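Local coordinates for saframycin Mx1 synthetase B (Legionella pneumophila subsp. pneumophila, PDB 3KXW), which belongs to the AMP-binding enzymes of the ANL superfamily, pairing a large AMP-binding region with a smaller C-terminal AMP domain, at residues A[329-334]-A[436-441]; A[380-385]-A[403-408]; A[183-188]-A[411-416]. All blocks are in the same frame, centred on the assembly; numbering follows the deposited sequence.

Contact 1: A[329-334]-A[436-441]; sequences LAEATL and IYLRTG. With 1ZZ (5'-O-[(S)-(dodecanoyloxy)(hydroxy)phosphoryl]adenosine), chain B.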
# COMPACT_ATOMS: atom_id res chain seq x y z
N LEU A 329 -0.96 9.73 1.58
CA LEU A 329 0.14 9.41 0.68
C LEU A 329 1.47 9.45 1.42
O LEU A 329 1.57 10.05 2.48
CB LEU A 329 0.20 10.31 -0.55
CG LEU A 329 -0.11 11.81 -0.66
CD1 LEU A 329 -0.41 12.58 0.63
CD2 LEU A 329 0.84 12.56 -1.62
N ALA A 330 2.47 8.81 0.83
CA ALA A 330 3.76 8.64 1.52
C ALA A 330 4.40 9.99 1.82
O ALA A 330 5.07 10.13 2.83
CB ALA A 330 4.68 7.81 0.67
N GLU A 331 4.18 10.95 0.93
CA GLU A 331 4.77 12.30 1.07
C GLU A 331 4.25 13.02 2.31
O GLU A 331 4.87 13.98 2.80
CB GLU A 331 4.53 13.14 -0.19
CG GLU A 331 5.40 12.73 -1.38
CD GLU A 331 4.77 11.63 -2.22
OE1 GLU A 331 3.86 10.93 -1.71
OE2 GLU A 331 5.18 11.48 -3.41
N ALA A 332 3.11 12.56 2.82
CA ALA A 332 2.57 13.10 4.06
C ALA A 332 2.64 12.07 5.19
O ALA A 332 1.86 12.09 6.14
CB ALA A 332 1.14 13.58 3.87
N THR A 333 3.64 11.19 5.07
CA THR A 333 3.85 10.06 5.96
C THR A 333 2.80 9.00 5.75
O THR A 333 3.10 7.93 5.25
CB THR A 333 3.99 10.49 7.45
OG1 THR A 333 5.09 11.40 7.57
CG2 THR A 333 4.28 9.32 8.30
N LEU A 334 1.54 9.30 6.09
CA LEU A 334 0.48 8.38 5.71
C LEU A 334 -0.87 9.05 5.75
O LEU A 334 -1.37 9.47 4.71
CB LEU A 334 0.47 7.13 6.60
CG LEU A 334 -0.53 6.05 6.16
CD1 LEU A 334 -0.10 5.42 4.84
CD2 LEU A 334 -0.64 5.00 7.26
N ILE A 436 4.02 26.78 3.32
CA ILE A 436 4.44 25.90 2.23
C ILE A 436 3.66 24.59 2.28
O ILE A 436 3.38 24.06 3.35
CB ILE A 436 5.95 25.59 2.25
CG1 ILE A 436 6.32 24.73 3.47
CG2 ILE A 436 6.79 26.88 2.17
CD1 ILE A 436 5.68 25.19 4.80
N TYR A 437 3.31 24.07 1.12
CA TYR A 437 2.39 22.94 1.08
C TYR A 437 2.95 21.78 0.26
O TYR A 437 3.71 21.99 -0.69
CB TYR A 437 1.07 23.38 0.43
CG TYR A 437 0.27 24.32 1.31
CD1 TYR A 437 0.48 25.69 1.28
CD2 TYR A 437 -0.70 23.83 2.17
CE1 TYR A 437 -0.26 26.54 2.08
CE2 TYR A 437 -1.44 24.67 2.98
CZ TYR A 437 -1.21 26.03 2.93
OH TYR A 437 -1.95 26.85 3.75
N LEU A 438 2.54 20.57 0.63
CA LEU A 438 2.73 19.42 -0.22
C LEU A 438 1.70 19.41 -1.33
O LEU A 438 0.48 19.43 -1.08
CB LEU A 438 2.62 18.14 0.60
CG LEU A 438 2.39 16.82 -0.14
CD1 LEU A 438 3.61 16.46 -0.99
CD2 LEU A 438 2.10 15.76 0.92
N ARG A 439 2.17 19.38 -2.56
CA ARG A 439 1.30 19.22 -3.72
C ARG A 439 1.12 17.73 -4.05
O ARG A 439 2.07 17.08 -4.46
CB ARG A 439 1.88 20.00 -4.91
CG ARG A 439 1.93 21.54 -4.69
CD ARG A 439 2.27 22.32 -5.98
NE ARG A 439 1.21 22.24 -7.00
CZ ARG A 439 1.21 22.95 -8.13
NH1 ARG A 439 2.20 23.81 -8.39
NH2 ARG A 439 0.22 22.82 -9.00
N THR A 440 -0.08 17.19 -3.87
CA THR A 440 -0.24 15.73 -3.94
C THR A 440 -0.32 15.16 -5.35
O THR A 440 -0.12 13.96 -5.56
CB THR A 440 -1.47 15.28 -3.17
OG1 THR A 440 -2.65 15.82 -3.79
CG2 THR A 440 -1.39 15.79 -1.73
N GLY A 441 -0.68 16.00 -6.31
CA GLY A 441 -1.00 15.50 -7.64
C GLY A 441 -2.41 14.95 -7.75
O GLY A 441 -2.84 14.54 -8.82
P 1ZZ B . 1.05 6.00 -1.63
C1 1ZZ B . -4.13 1.41 11.27
N1 1ZZ B . -5.09 7.44 -2.87
O1 1ZZ B . -1.83 4.97 -0.49
C2 1ZZ B . -4.32 1.66 9.76
N2 1ZZ B . -6.03 7.20 -0.85
O2 1ZZ B . 0.37 5.69 -0.13
C3 1ZZ B . -4.33 3.16 9.43
N3 1ZZ B . -7.28 7.96 -4.22
O3 1ZZ B . 2.07 7.01 -1.48
C4 1ZZ B . -4.08 3.38 7.93
N4 1ZZ B . -9.22 7.91 -2.78
O4 1ZZ B . 1.68 4.62 -2.18
C5 1ZZ B . -4.51 4.78 7.46
N5 1ZZ B . -9.17 7.57 -0.47
O5 1ZZ B . -0.11 6.48 -2.72
C6 1ZZ B . -4.34 4.85 5.93
O6 1ZZ B . -2.80 6.82 -3.59
C7 1ZZ B . -4.82 6.06 5.09
O7 1ZZ B . -3.53 9.06 -5.30
C8 1ZZ B . -4.74 5.99 3.56
O8 1ZZ B . -1.80 10.10 -3.85
C9 1ZZ B . -3.32 6.35 3.11
C10 1ZZ B . -2.87 5.69 1.78
C11 1ZZ B . -1.34 5.92 1.61
C12 1ZZ B . -1.01 5.92 0.11
C13 1ZZ B . -0.97 7.56 -2.44
C14 1ZZ B . -1.87 7.74 -3.50
C15 1ZZ B . -2.62 9.12 -3.45
C16 1ZZ B . -3.69 8.95 -4.20
C17 1ZZ B . -4.07 7.60 -3.81
C18 1ZZ B . -4.90 7.16 -1.46
C19 1ZZ B . -7.06 7.47 -1.90
C20 1ZZ B . -6.50 7.65 -3.05
C21 1ZZ B . -8.59 8.04 -4.11
C22 1ZZ B . -8.56 7.66 -1.78
O HOH W 1 3.88 14.38 -4.38

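Contact 2: A[380-385]-A[403-408]; sequences IQEVKI and WVQSNS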
# COMPACT_ATOMS: atom_id res chain seq x y z
N ILE A 380 -7.45 15.60 8.65
CA ILE A 380 -6.74 15.37 9.90
C ILE A 380 -5.44 16.15 9.85
O ILE A 380 -5.08 16.79 10.83
CB ILE A 380 -6.49 13.88 10.10
CG1 ILE A 380 -7.83 13.15 10.27
CG2 ILE A 380 -5.54 13.63 11.30
CD1 ILE A 380 -7.76 11.66 10.06
N GLN A 381 -4.73 16.09 8.71
CA GLN A 381 -3.72 17.09 8.40
C GLN A 381 -4.46 18.24 7.75
O GLN A 381 -5.55 18.04 7.22
CB GLN A 381 -2.67 16.53 7.44
CG GLN A 381 -1.97 15.29 7.99
CD GLN A 381 -0.73 14.89 7.19
OE1 GLN A 381 0.06 15.75 6.76
NE2 GLN A 381 -0.57 13.60 6.99
N GLU A 382 -3.89 19.44 7.77
CA GLU A 382 -4.52 20.57 7.07
C GLU A 382 -4.59 20.29 5.56
O GLU A 382 -3.57 19.95 4.95
CB GLU A 382 -3.79 21.88 7.34
CG GLU A 382 -4.29 23.03 6.41
CD GLU A 382 -3.50 24.34 6.57
OE1 GLU A 382 -2.94 24.57 7.66
OE2 GLU A 382 -3.46 25.13 5.61
N VAL A 383 -5.77 20.47 4.97
CA VAL A 383 -5.99 20.22 3.54
C VAL A 383 -6.55 21.48 2.87
O VAL A 383 -7.53 22.04 3.35
CB VAL A 383 -7.02 19.07 3.32
CG1 VAL A 383 -7.50 19.05 1.86
CG2 VAL A 383 -6.42 17.74 3.71
N LYS A 384 -5.91 21.95 1.81
CA LYS A 384 -6.46 23.01 0.99
C LYS A 384 -6.69 22.54 -0.45
O LYS A 384 -5.92 21.74 -0.97
CB LYS A 384 -5.53 24.24 0.98
CG LYS A 384 -5.64 25.07 2.24
CD LYS A 384 -4.85 26.36 2.10
CE LYS A 384 -4.89 27.17 3.40
NZ LYS A 384 -6.25 27.22 3.94
N ILE A 385 -7.75 23.02 -1.08
CA ILE A 385 -8.00 22.70 -2.47
C ILE A 385 -7.57 23.92 -3.27
O ILE A 385 -8.15 25.00 -3.14
CB ILE A 385 -9.49 22.38 -2.77
CG1 ILE A 385 -10.05 21.35 -1.78
CG2 ILE A 385 -9.66 21.88 -4.20
CD1 ILE A 385 -9.37 19.95 -1.88
N TRP A 403 -3.78 20.07 -1.61
CA TRP A 403 -2.54 20.52 -0.97
C TRP A 403 -2.59 20.22 0.53
O TRP A 403 -3.63 20.39 1.17
CB TRP A 403 -2.34 22.04 -1.18
CG TRP A 403 -1.93 22.41 -2.57
CD1 TRP A 403 -2.19 21.72 -3.71
CD2 TRP A 403 -1.19 23.58 -2.97
NE1 TRP A 403 -1.64 22.37 -4.79
CE2 TRP A 403 -1.04 23.52 -4.36
CE3 TRP A 403 -0.67 24.68 -2.27
CZ2 TRP A 403 -0.34 24.50 -5.09
CZ3 TRP A 403 0.01 25.66 -2.98
CH2 TRP A 403 0.16 25.57 -4.38
N VAL A 404 -1.46 19.81 1.09
CA VAL A 404 -1.42 19.34 2.47
C VAL A 404 -0.35 20.06 3.27
O VAL A 404 0.71 20.35 2.74
CB VAL A 404 -1.14 17.83 2.52
CG1 VAL A 404 -1.10 17.33 3.95
CG2 VAL A 404 -2.19 17.09 1.69
N GLN A 405 -0.64 20.35 4.54
CA GLN A 405 0.37 20.89 5.46
C GLN A 405 0.22 20.33 6.86
O GLN A 405 -0.89 20.29 7.40
CB GLN A 405 0.31 22.44 5.52
CG GLN A 405 1.10 23.03 6.69
CD GLN A 405 1.15 24.55 6.67
OE1 GLN A 405 0.11 25.22 6.71
NE2 GLN A 405 2.36 25.10 6.60
N SER A 406 1.33 19.88 7.45
CA SER A 406 1.35 19.51 8.86
C SER A 406 2.74 18.98 9.21
O SER A 406 3.59 18.81 8.34
CB SER A 406 0.32 18.41 9.18
OG SER A 406 0.85 17.10 8.90
N ASN A 407 2.94 18.68 10.49
CA ASN A 407 4.20 18.09 10.93
C ASN A 407 4.44 16.67 10.38
O ASN A 407 5.53 16.10 10.56
CB ASN A 407 4.26 18.10 12.45
CG ASN A 407 4.55 19.48 13.02
OD1 ASN A 407 4.23 19.77 14.17
ND2 ASN A 407 5.15 20.34 12.22
N SER A 408 3.43 16.09 9.73
CA SER A 408 3.59 14.78 9.08
C SER A 408 4.11 14.90 7.65
O SER A 408 4.45 13.89 7.02
CB SER A 408 2.25 14.00 9.07
OG SER A 408 1.89 13.55 10.38

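Contact 3: A[183-188]-A[411-416]; sequences KGVMVS and KGYWNQ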
# COMPACT_ATOMS: atom_id res chain seq x y z
N LYS A 183 10.98 7.29 -6.24
CA LYS A 183 11.03 8.41 -5.27
C LYS A 183 11.04 7.87 -3.85
O LYS A 183 10.08 7.23 -3.42
CB LYS A 183 9.81 9.32 -5.44
CG LYS A 183 9.75 10.08 -6.76
CD LYS A 183 8.37 10.76 -6.88
CE LYS A 183 8.39 11.97 -7.81
NZ LYS A 183 8.48 11.53 -9.23
N GLY A 184 12.15 8.11 -3.15
CA GLY A 184 12.30 7.70 -1.76
C GLY A 184 11.95 8.84 -0.83
O GLY A 184 12.73 9.79 -0.65
N VAL A 185 10.76 8.77 -0.26
CA VAL A 185 10.27 9.82 0.62
C VAL A 185 11.03 9.79 1.94
O VAL A 185 11.13 8.74 2.59
CB VAL A 185 8.76 9.67 0.87
CG1 VAL A 185 8.29 10.70 1.90
CG2 VAL A 185 8.00 9.76 -0.47
N MSE A 186 11.59 10.94 2.33
CA MSE A 186 12.41 11.02 3.53
C MSE A 186 11.52 11.30 4.74
O MSE A 186 11.11 12.43 4.96
CB MSE A 186 13.43 12.15 3.35
CG MSE A 186 14.22 11.97 2.06
SE MSE A 186 15.14 13.63 1.51
CE MSE A 186 16.27 13.92 3.02
N VAL A 187 11.22 10.26 5.51
CA VAL A 187 10.36 10.40 6.69
C VAL A 187 11.20 10.61 7.94
O VAL A 187 11.99 9.73 8.32
CB VAL A 187 9.46 9.16 6.87
CG1 VAL A 187 8.48 9.35 8.04
CG2 VAL A 187 8.71 8.93 5.58
N SER A 188 11.07 11.77 8.56
CA SER A 188 11.88 12.07 9.75
C SER A 188 11.29 11.38 10.98
O SER A 188 10.16 10.90 10.94
CB SER A 188 11.96 13.59 9.99
OG SER A 188 10.71 14.09 10.44
N LYS A 411 10.17 15.39 4.32
CA LYS A 411 11.25 16.32 4.05
C LYS A 411 11.65 16.45 2.56
O LYS A 411 12.34 17.39 2.17
CB LYS A 411 12.47 15.87 4.90
CG LYS A 411 13.77 16.65 4.63
CD LYS A 411 13.58 18.14 4.76
CE LYS A 411 14.93 18.85 4.84
NZ LYS A 411 14.74 20.33 5.06
N GLY A 412 11.22 15.53 1.73
CA GLY A 412 11.57 15.59 0.32
C GLY A 412 11.77 14.19 -0.22
O GLY A 412 11.45 13.21 0.44
N TYR A 413 12.30 14.09 -1.43
CA TYR A 413 12.67 12.82 -2.02
C TYR A 413 14.19 12.70 -1.97
O TYR A 413 14.90 13.64 -2.36
CB TYR A 413 12.22 12.78 -3.48
CG TYR A 413 10.73 12.93 -3.69
CD1 TYR A 413 9.82 12.00 -3.18
CD2 TYR A 413 10.24 13.98 -4.44
CE1 TYR A 413 8.45 12.15 -3.42
CE2 TYR A 413 8.89 14.13 -4.67
CZ TYR A 413 8.00 13.22 -4.16
OH TYR A 413 6.65 13.41 -4.43
N TRP A 414 14.68 11.55 -1.52
CA TRP A 414 16.12 11.36 -1.38
C TRP A 414 16.88 11.66 -2.67
O TRP A 414 16.63 11.04 -3.69
CB TRP A 414 16.45 9.93 -0.92
CG TRP A 414 17.90 9.81 -0.57
CD1 TRP A 414 18.89 9.31 -1.36
CD2 TRP A 414 18.51 10.24 0.64
NE1 TRP A 414 20.10 9.40 -0.70
CE2 TRP A 414 19.89 9.96 0.53
CE3 TRP A 414 18.03 10.83 1.80
CZ2 TRP A 414 20.80 10.25 1.55
CZ3 TRP A 414 18.94 11.11 2.83
CH2 TRP A 414 20.31 10.82 2.69
N ASN A 415 17.77 12.64 -2.62
CA ASN A 415 18.66 12.92 -3.75
C ASN A 415 17.93 13.26 -5.06
O ASN A 415 18.40 12.94 -6.14
CB ASN A 415 19.59 11.72 -3.97
CG ASN A 415 20.78 12.07 -4.83
OD1 ASN A 415 21.32 13.17 -4.72
ND2 ASN A 415 21.19 11.16 -5.72
N GLN A 416 16.76 13.90 -4.95
CA GLN A 416 16.01 14.35 -6.12
C GLN A 416 15.53 15.78 -5.86
O GLN A 416 14.36 16.01 -5.51
CB GLN A 416 14.83 13.43 -6.44
CG GLN A 416 15.24 12.01 -6.89
CD GLN A 416 14.13 11.26 -7.61
OE1 GLN A 416 13.56 11.76 -8.58
NE2 GLN A 416 13.84 10.04 -7.16
O HOH W 2 11.28 10.75 -9.68
O HOH W 3 14.48 9.33 -4.40

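Contact 1: A[329-334]-A[436-441]
L438 carries most of this contact, driving both of its branches into the short turn 329-334. Its CG lies anti to the backbone N (chi1 163°), and both methyls beyond it press on CB of E331, L438 CD1 coming to 3.5 Å from E331 CB; the two side chains run across each other at about a right angle. CD2 of L438 also packs 3.8 Å from CB of A332 and meets L329 tip to tip, with 4.1 Å between L438 CD2 and L329 CD1. R439 turns its side chain away and takes part through its backbone: a water donates to R439 O at 3.3 Å and, weakly, to OE2 of E331. That carboxylate oxygen has a stronger partner in the hydroxyl of Y413. At T440 the contact is apolar again. CB of T440 rests 3.9 Å from CD2 of L329, the two side chains crossing nearly perpendicularly, while T440 OG1 bonds to I402 O and D442 N. No direct hydrogen bond joins the segments, so carbon packing holds this buried interface. L329 is touched from two directions, for its CB lies 3.5 Å from C13 of 5'-O-[(S)-(dodecanoyloxy)(hydroxy)phosphoryl]adenosine. Next to it, A330 N donates to ligand O3 at 3.0 Å (156° at the hydrogen), and L334 lines the ligand's carbon chain. The segments overlap YGLAEAT and RTGD, which correspond to the fifth and seventh core motifs of ANL enzymes, and their packing backs the ligand pocket, where D442 also bonds the ligand.

Contact 2: A[380-385]-A[403-408]
CG of Q381 lies anti to its carbonyl carbon (chi1 -58°), the extended chain beyond carries the amide to S406, and OG of S406 sits between its backbone N and carbonyl carbon (chi1 85°). S406 OG donates to Q381 OE1 at 2.7 Å from above the amide plane, 54° out of it. The same OG accepts from S408 N at 2.9 Å in an ST turn, tying the glutamine to the turn that follows the strand. Q381 NE2 bonds to the carbonyls of A332 and L335, which fixes the rotation of the amide, and CG1 of V404 packs 3.4 Å from Q381 OE1. Beyond, the antiparallel strands pair K384 with W403 through two bonds of 2.8 Å, K384 N to W403 O and W403 N to K384 O. E382 with Q405 is less even: Q405 N to E382 O is firm, E382 N to Q405 O weak. Their side chains lie side by side, and E382 OE2 bonds to the Y437 hydroxyl. Between these pairs V383 and V404 form the non-hydrogen-bonded pair. V383 packs on strand 335-338, a backbone hydrogen bond joins V404 to L438 of strand 438-440, and helix 189-202 supplies N195 beside Q381 and D194 to S408 OG.

Contact 3: A[183-188]-A[411-416]
V185 and Y413 form a single backbone bridge, their CA atoms 4.7 Å apart, and three hydrogen bonds fasten strand 184-188 to the irregular segment 411-416. W414 N reaches G184 O at 2.8 Å, M186 N reaches G412 O at 3.0 Å and K411 N reaches M186 O at 3.2 Å, all nearly straight. At the backbone angles of G412 a CB would collide with the carbonyl of K411, and a type II turn runs from Y413 to Q416. K183 lays its aliphatic part over one face of the Y413 ring, a CH-pi contact with CD 3.9 Å from the centroid. K183 NZ, too far for more than a weak cation-pi attraction, forms a salt bridge with E419 and a hydrogen bond with S178 OG. At the ring's edge V185 CG2 touches Y413 CE1 at 3.8 Å. Selenomethionine M186 crosses W414 at about a right angle, its CG at the indole edge and its CE 3.8 Å from CE3. One water joins K183 NZ to Q416 OE1; another links G184 N, W414 O and Q416 NE2. Strand 169-174, paired with 184-188, offers L172 to M186 and W414; helix 417-424, with Q416 at its N-cap position, sets F424 edge-to-face with Y413.

Three ways of joining distant chain pieces appear side by side here. Contact 1 is fully buried beside the ligand and relies on apolar packing; contacts 2 and 3 are partly buried and rest on backbone hydrogen bonds, a regular antiparallel pairing in contact 2 and a single bridge with three backbone bonds in contact 3, where aromatic and aliphatic side chains pack and waters fill in at one end. Contacts 1 and 2 share a sheet, since strands 438-440 and 400-405 are neighbours in it, and T333 OG1 probably bonds S408 O between them. Contact 3 meets contact 1 through V185, whose CG1 packs on the A330-E331 backbone. Contacts 2 and 3 do not touch, although 403-408 leads almost directly into 411-416.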